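Long-range contact in torso (Bombyx mori, PDB 5AOQ), which is the extracellular part of a probable receptor tyrosine kinase that binds the neurohormone PTTH and signals through MAPK to help start metamorphosis: residues S79-E89 / K116-L125. Numbering follows the deposited sequence.
Sequences SEHWQLFILME and KEYQIWSTYL
M88 and W121 meet at about a right angle on one face of a two-strand pairing. The first torsion of the methionine (chi1 -88°) sets its CG 3.8 Å from W121 CD1. Beyond CG the chain bends, and its end leads away from strand 118-124. I86 reaches the same tryptophan nearer its root, with I86 CG1 3.6 Å from W121 CB. The indole N-H of W121 bonds to the carbonyl of Y16, while its ring also touches W134 on strand 134-140. On the other face L87 and I120 lie side by side and point the same way, with L87 CD2 3.6 Å from I120 CG1. Further along this face the F85 ring brings CE2 to 3.4 Å from S122 CB. The hydroxyl of S122 has a partner in S60.

Strands 83-88 and 118-124 run antiparallel in the middle of a four-stranded sheet of the first FN3 domain. Strand 98-101 flanks 83-88, and strand 134-140 flanks 118-124. L84-T123, I86-W121 and M88-Q119 are the hydrogen-bonded pairs, each closed by two backbone bonds. They alternate with the non-hydrogen-bonded pairs Q83-Y124, F85-S122 and L87-I120.

At one end Y124 lies alongside Q83, with Q83 CG 3.7 Å from Y124 CD1. S79 OG approaches the same ring, 3.4 Å from Y124 CE1, and accepts the N-H of H81 in an ST turn. L125 sets its CB 3.8 Å from W82 CB, and helix 27-38 packs on both residues. At the other end E89 and K116 form a salt bridge. The glutamate chain is fully extended beyond CG. Its OE2 takes K116 NZ on the syn lone pair at 2.6 Å. E89 CB also lies against the Y118 ring, whose hydroxyl bonds to the carbonyl of T113.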
ATOM      1  N   SER A  79     -14.012 -16.442  24.376  1.00 48.08           N
ATOM      2  CA  SER A  79     -13.701 -17.851  24.158  1.00 48.16           C
ATOM      3  C   SER A  79     -12.207 -18.121  24.261  1.00 48.68           C
ATOM      4  O   SER A  79     -11.383 -17.306  23.845  1.00 47.82           O
ATOM      5  CB  SER A  79     -14.212 -18.301  22.788  1.00 45.77           C
ATOM      6  OG  SER A  79     -13.858 -19.648  22.535  1.00 45.84           O
ATOM      7  N   GLU A  80     -11.873 -19.277  24.822  1.00 41.60           N
ATOM      8  CA  GLU A  80     -10.487 -19.707  24.954  1.00 42.32           C
ATOM      9  C   GLU A  80      -9.871 -20.004  23.591  1.00 40.02           C
ATOM     10  O   GLU A  80      -8.653 -19.939  23.423  1.00 40.02           O
ATOM     11  CB  GLU A  80     -10.403 -20.941  25.854  1.00 44.72           C
ATOM     12  CG  GLU A  80     -11.205 -22.132  25.351  1.00 44.14           C
ATOM     13  CD  GLU A  80     -11.149 -23.318  26.293  1.00 46.81           C
ATOM     14  OE1 GLU A  80     -10.511 -23.200  27.362  1.00 49.20           O
ATOM     15  OE2 GLU A  80     -11.744 -24.367  25.969  1.00 46.67           O
ATOM     16  N   HIS A  81     -10.722 -20.332  22.621  1.00 50.34           N
ATOM     17  CA  HIS A  81     -10.268 -20.677  21.277  1.00 48.27           C
ATOM     18  C   HIS A  81     -10.389 -19.493  20.327  1.00 46.30           C
ATOM     19  O   HIS A  81     -11.055 -18.503  20.634  1.00 46.34           O
ATOM     20  CB  HIS A  81     -11.078 -21.851  20.722  1.00 47.61           C
ATOM     21  CG  HIS A  81     -11.281 -22.968  21.697  1.00 49.75           C
ATOM     22  ND1 HIS A  81     -10.272 -23.832  22.062  1.00 51.10           N
ATOM     23  CD2 HIS A  81     -12.384 -23.370  22.373  1.00 50.95           C
ATOM     24  CE1 HIS A  81     -10.741 -24.714  22.928  1.00 53.10           C
ATOM     25  NE2 HIS A  81     -12.020 -24.455  23.134  1.00 53.06           N
ATOM     26  N   TRP A  82      -9.739 -19.601  19.173  1.00 35.31           N
ATOM     27  CA  TRP A  82      -9.918 -18.631  18.101  1.00 33.50           C
ATOM     28  C   TRP A  82     -11.358 -18.679  17.619  1.00 32.46           C
ATOM     29  O   TRP A  82     -12.030 -19.699  17.777  1.00 32.73           O
ATOM     30  CB  TRP A  82      -8.971 -18.920  16.937  1.00 32.26           C
ATOM     31  CG  TRP A  82      -7.641 -18.261  17.048  1.00 32.75           C
ATOM     32  CD1 TRP A  82      -6.550 -18.723  17.721  1.00 34.10           C
ATOM     33  CD2 TRP A  82      -7.250 -17.020  16.453  1.00 32.03           C
ATOM     34  NE1 TRP A  82      -5.504 -17.843  17.587  1.00 34.19           N
ATOM     35  CE2 TRP A  82      -5.909 -16.788  16.813  1.00 32.96           C
ATOM     36  CE3 TRP A  82      -7.906 -16.080  15.651  1.00 30.84           C
ATOM     37  CZ2 TRP A  82      -5.212 -15.655  16.401  1.00 32.76           C
ATOM     38  CZ3 TRP A  82      -7.212 -14.956  15.244  1.00 30.71           C
ATOM     39  CH2 TRP A  82      -5.879 -14.753  15.619  1.00 31.67           C
ATOM     40  N   GLN A  83     -11.834 -17.582  17.037  1.00 33.15           N
ATOM     41  CA  GLN A  83     -13.168 -17.573  16.442  1.00 32.08           C
ATOM     42  C   GLN A  83     -13.150 -17.029  15.019  1.00 30.31           C
ATOM     43  O   GLN A  83     -12.570 -15.976  14.755  1.00 30.15           O
ATOM     44  CB  GLN A  83     -14.130 -16.754  17.302  1.00 32.92           C
ATOM     45  CG  GLN A  83     -14.271 -17.259  18.730  1.00 34.90           C
ATOM     46  CD  GLN A  83     -15.328 -16.505  19.511  1.00 35.74           C
ATOM     47  OE1 GLN A  83     -15.068 -15.999  20.604  1.00 37.32           O
ATOM     48  NE2 GLN A  83     -16.532 -16.433  18.958  1.00 34.77           N
ATOM     49  N   LEU A  84     -13.795 -17.760  14.113  1.00 24.69           N
ATOM     50  CA  LEU A  84     -13.925 -17.353  12.717  1.00 23.11           C
ATOM     51  C   LEU A  84     -15.348 -16.910  12.420  1.00 22.51           C
ATOM     52  O   LEU A  84     -16.310 -17.550  12.847  1.00 22.77           O
ATOM     53  CB  LEU A  84     -13.523 -18.496  11.782  1.00 22.21           C
ATOM     54  CG  LEU A  84     -13.780 -18.280  10.286  1.00 20.65           C
ATOM     55  CD1 LEU A  84     -13.000 -17.090   9.749  1.00 20.46           C
ATOM     56  CD2 LEU A  84     -13.429 -19.539   9.511  1.00 19.96           C
ATOM     57  N   PHE A  85     -15.465 -15.804  11.689  1.00 21.84           N
ATOM     58  CA  PHE A  85     -16.760 -15.246  11.318  1.00 21.31           C
ATOM     59  C   PHE A  85     -16.819 -14.944   9.832  1.00 20.01           C
ATOM     60  O   PHE A  85     -15.842 -14.465   9.254  1.00 19.84           O
ATOM     61  CB  PHE A  85     -17.036 -13.977  12.120  1.00 22.25           C
ATOM     62  CG  PHE A  85     -17.031 -14.197  13.595  1.00 23.68           C
ATOM     63  CD1 PHE A  85     -15.836 -14.251  14.290  1.00 24.61           C
ATOM     64  CD2 PHE A  85     -18.212 -14.377  14.287  1.00 24.22           C
ATOM     65  CE1 PHE A  85     -15.821 -14.466  15.645  1.00 26.10           C
ATOM     66  CE2 PHE A  85     -18.201 -14.591  15.644  1.00 25.75           C
ATOM     67  CZ  PHE A  85     -17.005 -14.641  16.322  1.00 26.70           C
ATOM     68  N   ILE A  86     -17.965 -15.230   9.219  1.00 19.21           N
ATOM     69  CA  ILE A  86     -18.165 -14.957   7.798  1.00 18.08           C
ATOM     70  C   ILE A  86     -19.528 -14.330   7.514  1.00 17.82           C
ATOM     71  O   ILE A  86     -20.486 -14.534   8.265  1.00 18.23           O
ATOM     72  CB  ILE A  86     -18.035 -16.245   6.958  1.00 17.14           C
ATOM     73  CG1 ILE A  86     -19.070 -17.277   7.414  1.00 17.15           C
ATOM     74  CG2 ILE A  86     -16.623 -16.807   7.070  1.00 17.38           C
ATOM     75  CD1 ILE A  86     -19.152 -18.505   6.540  1.00 16.25           C
ATOM     76  N   LEU A  87     -19.596 -13.575   6.419  1.00 17.27           N
ATOM     77  CA  LEU A  87     -20.844 -12.993   5.927  1.00 16.99           C
ATOM     78  C   LEU A  87     -21.322 -13.740   4.687  1.00 15.84           C
ATOM     79  O   LEU A  87     -20.569 -13.899   3.724  1.00 15.31           O
ATOM     80  CB  LEU A  87     -20.665 -11.507   5.597  1.00 17.46           C
ATOM     81  CG  LEU A  87     -20.374 -10.550   6.755  1.00 18.68           C
ATOM     82  CD1 LEU A  87     -20.178  -9.138   6.225  1.00 19.17           C
ATOM     83  CD2 LEU A  87     -21.488 -10.583   7.791  1.00 19.19           C
ATOM     84  N   MET A  88     -22.574 -14.189   4.715  1.00 19.45           N
ATOM     85  CA  MET A  88     -23.115 -15.030   3.652  1.00 18.43           C
ATOM     86  C   MET A  88     -24.233 -14.368   2.859  1.00 18.13           C
ATOM     87  O   MET A  88     -25.182 -13.828   3.426  1.00 18.62           O
ATOM     88  CB  MET A  88     -23.623 -16.347   4.236  1.00 18.37           C
ATOM     89  CG  MET A  88     -22.553 -17.410   4.317  1.00 18.25           C
ATOM     90  SD  MET A  88     -21.983 -17.885   2.675  1.00 17.09           S
ATOM     91  CE  MET A  88     -20.294 -18.346   3.032  1.00 17.42           C
ATOM     92  N   GLU A  89     -24.098 -14.447   1.537  1.00 40.06           N
ATOM     93  CA  GLU A  89     -25.044 -13.874   0.588  1.00 40.11           C
ATOM     94  C   GLU A  89     -25.740 -15.001  -0.185  1.00 40.79           C
ATOM     95  O   GLU A  89     -25.363 -16.165  -0.058  1.00 41.23           O
ATOM     96  CB  GLU A  89     -24.296 -12.909  -0.349  1.00 40.09           C
ATOM     97  CG  GLU A  89     -24.926 -12.658  -1.713  1.00 40.48           C
ATOM     98  CD  GLU A  89     -24.116 -11.701  -2.563  1.00 40.49           C
ATOM     99  OE1 GLU A  89     -23.005 -11.318  -2.141  1.00 40.22           O
ATOM    100  OE2 GLU A  89     -24.594 -11.328  -3.655  1.00 40.80           O
ATOM    101  N   LYS A 116     -25.961  -5.135   0.003  1.00 43.35           N
ATOM    102  CA  LYS A 116     -26.457  -6.504  -0.068  1.00 40.07           C
ATOM    103  C   LYS A 116     -26.810  -7.027   1.316  1.00 36.86           C
ATOM    104  O   LYS A 116     -26.180  -6.658   2.307  1.00 36.13           O
ATOM    105  CB  LYS A 116     -25.415  -7.423  -0.707  1.00 38.59           C
ATOM    106  CG  LYS A 116     -25.173  -7.186  -2.186  1.00 41.74           C
ATOM    107  CD  LYS A 116     -24.225  -8.235  -2.739  1.00 40.18           C
ATOM    108  CE  LYS A 116     -24.168  -8.207  -4.257  1.00 43.34           C
ATOM    109  NZ  LYS A 116     -23.337  -9.316  -4.804  1.00 42.00           N
ATOM    110  N   GLU A 117     -27.819  -7.889   1.378  1.00 46.06           N
ATOM    111  CA  GLU A 117     -28.133  -8.602   2.608  1.00 43.17           C
ATOM    112  C   GLU A 117     -27.120  -9.713   2.820  1.00 40.14           C
ATOM    113  O   GLU A 117     -26.787 -10.447   1.888  1.00 39.77           O
ATOM    114  CB  GLU A 117     -29.546  -9.187   2.565  1.00 43.17           C
ATOM    115  CG  GLU A 117     -30.640  -8.234   3.019  1.00 45.51           C
ATOM    116  CD  GLU A 117     -31.921  -8.956   3.397  1.00 45.10           C
ATOM    117  OE1 GLU A 117     -32.099 -10.119   2.975  1.00 43.74           O
ATOM    118  OE2 GLU A 117     -32.748  -8.363   4.120  1.00 46.50           O
ATOM    119  N   TYR A 118     -26.632  -9.829   4.050  1.00 27.61           N
ATOM    120  CA  TYR A 118     -25.723 -10.907   4.417  1.00 24.94           C
ATOM    121  C   TYR A 118     -26.227 -11.610   5.666  1.00 23.00           C
ATOM    122  O   TYR A 118     -27.073 -11.078   6.386  1.00 23.78           O
ATOM    123  CB  TYR A 118     -24.306 -10.381   4.658  1.00 25.14           C
ATOM    124  CG  TYR A 118     -23.632  -9.820   3.429  1.00 27.33           C
ATOM    125  CD1 TYR A 118     -22.907 -10.642   2.576  1.00 26.74           C
ATOM    126  CD2 TYR A 118     -23.716  -8.470   3.122  1.00 30.43           C
ATOM    127  CE1 TYR A 118     -22.285 -10.134   1.452  1.00 29.17           C
ATOM    128  CE2 TYR A 118     -23.098  -7.953   2.003  1.00 32.97           C
ATOM    129  CZ  TYR A 118     -22.384  -8.788   1.170  1.00 32.32           C
ATOM    130  OH  TYR A 118     -21.768  -8.274   0.052  1.00 35.26           O
ATOM    131  N   GLN A 119     -25.714 -12.811   5.908  1.00 20.87           N
ATOM    132  CA  GLN A 119     -25.953 -13.496   7.173  1.00 19.36           C
ATOM    133  C   GLN A 119     -24.632 -13.866   7.822  1.00 17.97           C
ATOM    134  O   GLN A 119     -23.745 -14.425   7.177  1.00 17.39           O
ATOM    135  CB  GLN A 119     -26.806 -14.747   6.971  1.00 18.70           C
ATOM    136  CG  GLN A 119     -27.250 -15.384   8.280  1.00 17.91           C
ATOM    137  CD  GLN A 119     -28.133 -16.595   8.077  1.00 17.93           C
ATOM    138  OE1 GLN A 119     -28.100 -17.236   7.026  1.00 17.99           O
ATOM    139  NE2 GLN A 119     -28.938 -16.912   9.085  1.00 18.29           N
ATOM    140  N   ILE A 120     -24.507 -13.547   9.106  1.00 17.78           N
ATOM    141  CA  ILE A 120     -23.289 -13.834   9.848  1.00 16.87           C
ATOM    142  C   ILE A 120     -23.262 -15.301  10.254  1.00 15.35           C
ATOM    143  O   ILE A 120     -24.271 -15.847  10.700  1.00 15.24           O
ATOM    144  CB  ILE A 120     -23.169 -12.956  11.112  1.00 17.68           C
ATOM    145  CG1 ILE A 120     -23.370 -11.477  10.761  1.00 19.78           C
ATOM    146  CG2 ILE A 120     -21.816 -13.175  11.784  1.00 17.20           C
ATOM    147  CD1 ILE A 120     -23.484 -10.566  11.966  1.00 21.10           C
ATOM    148  N   TRP A 121     -22.105 -15.936  10.086  1.00 18.39           N
ATOM    149  CA  TRP A 121     -21.897 -17.298  10.566  1.00 17.40           C
ATOM    150  C   TRP A 121     -20.578 -17.387  11.323  1.00 17.25           C
ATOM    151  O   TRP A 121     -19.549 -16.898  10.850  1.00 17.69           O
ATOM    152  CB  TRP A 121     -21.921 -18.294   9.406  1.00 17.08           C
ATOM    153  CG  TRP A 121     -23.278 -18.476   8.799  1.00 17.51           C
ATOM    154  CD1 TRP A 121     -23.859 -17.697   7.843  1.00 18.37           C
ATOM    155  CD2 TRP A 121     -24.223 -19.507   9.106  1.00 17.59           C
ATOM    156  NE1 TRP A 121     -25.109 -18.177   7.535  1.00 18.89           N
ATOM    157  CE2 TRP A 121     -25.357 -19.289   8.299  1.00 18.47           C
ATOM    158  CE3 TRP A 121     -24.223 -20.593   9.987  1.00 17.43           C
ATOM    159  CZ2 TRP A 121     -26.477 -20.115   8.346  1.00 19.20           C
ATOM    160  CZ3 TRP A 121     -25.335 -21.413  10.033  1.00 18.24           C
ATOM    161  CH2 TRP A 121     -26.447 -21.169   9.217  1.00 19.11           C
ATOM    162  N   SER A 122     -20.627 -18.013  12.499  1.00 13.25           N
ATOM    163  CA  SER A 122     -19.486 -18.065  13.411  1.00 13.51           C
ATOM    164  C   SER A 122     -18.965 -19.486  13.625  1.00 13.17           C
ATOM    165  O   SER A 122     -19.707 -20.456  13.475  1.00 12.96           O
ATOM    166  CB  SER A 122     -19.865 -17.452  14.764  1.00 14.26           C
ATOM    167  OG  SER A 122     -20.856 -18.217  15.427  1.00 14.26           O
ATOM    168  N   THR A 123     -17.683 -19.592  13.970  1.00 32.97           N
ATOM    169  CA  THR A 123     -17.055 -20.880  14.265  1.00 33.16           C
ATOM    170  C   THR A 123     -15.939 -20.743  15.292  1.00 34.12           C
ATOM    171  O   THR A 123     -15.298 -19.699  15.386  1.00 34.64           O
ATOM    172  CB  THR A 123     -16.472 -21.522  12.987  1.00 32.96           C
ATOM    173  OG1 THR A 123     -17.529 -21.798  12.064  1.00 32.42           O
ATOM    174  CG2 THR A 123     -15.732 -22.816  13.297  1.00 33.61           C
ATOM    175  N   TYR A 124     -15.726 -21.805  16.067  1.00 15.35           N
ATOM    176  CA  TYR A 124     -14.573 -21.905  16.959  1.00 16.63           C
ATOM    177  C   TYR A 124     -13.485 -22.768  16.324  1.00 17.09           C
ATOM    178  O   TYR A 124     -13.755 -23.872  15.851  1.00 16.99           O
ATOM    179  CB  TYR A 124     -14.986 -22.480  18.314  1.00 17.70           C
ATOM    180  CG  TYR A 124     -15.994 -21.631  19.051  1.00 17.74           C
ATOM    181  CD1 TYR A 124     -15.588 -20.516  19.769  1.00 18.57           C
ATOM    182  CD2 TYR A 124     -17.346 -21.940  19.032  1.00 17.37           C
ATOM    183  CE1 TYR A 124     -16.498 -19.731  20.447  1.00 18.97           C
ATOM    184  CE2 TYR A 124     -18.266 -21.160  19.709  1.00 17.76           C
ATOM    185  CZ  TYR A 124     -17.835 -20.056  20.415  1.00 18.54           C
ATOM    186  OH  TYR A 124     -18.740 -19.270  21.092  1.00 19.27           O
ATOM    187  N   LEU A 125     -12.257 -22.259  16.321  1.00 30.47           N
ATOM    188  CA  LEU A 125     -11.132 -22.954  15.701  1.00 30.77           C
ATOM    189  C   LEU A 125     -10.365 -23.814  16.698  1.00 32.52           C
ATOM    190  O   LEU A 125     -10.240 -23.462  17.869  1.00 33.70           O
ATOM    191  CB  LEU A 125     -10.177 -21.943  15.063  1.00 30.50           C
ATOM    192  CG  LEU A 125     -10.599 -21.356  13.716  1.00 28.84           C
ATOM    193  CD1 LEU A 125      -9.783 -20.116  13.391  1.00 28.73           C
ATOM    194  CD2 LEU A 125     -10.434 -22.398  12.623  1.00 28.41           C
TER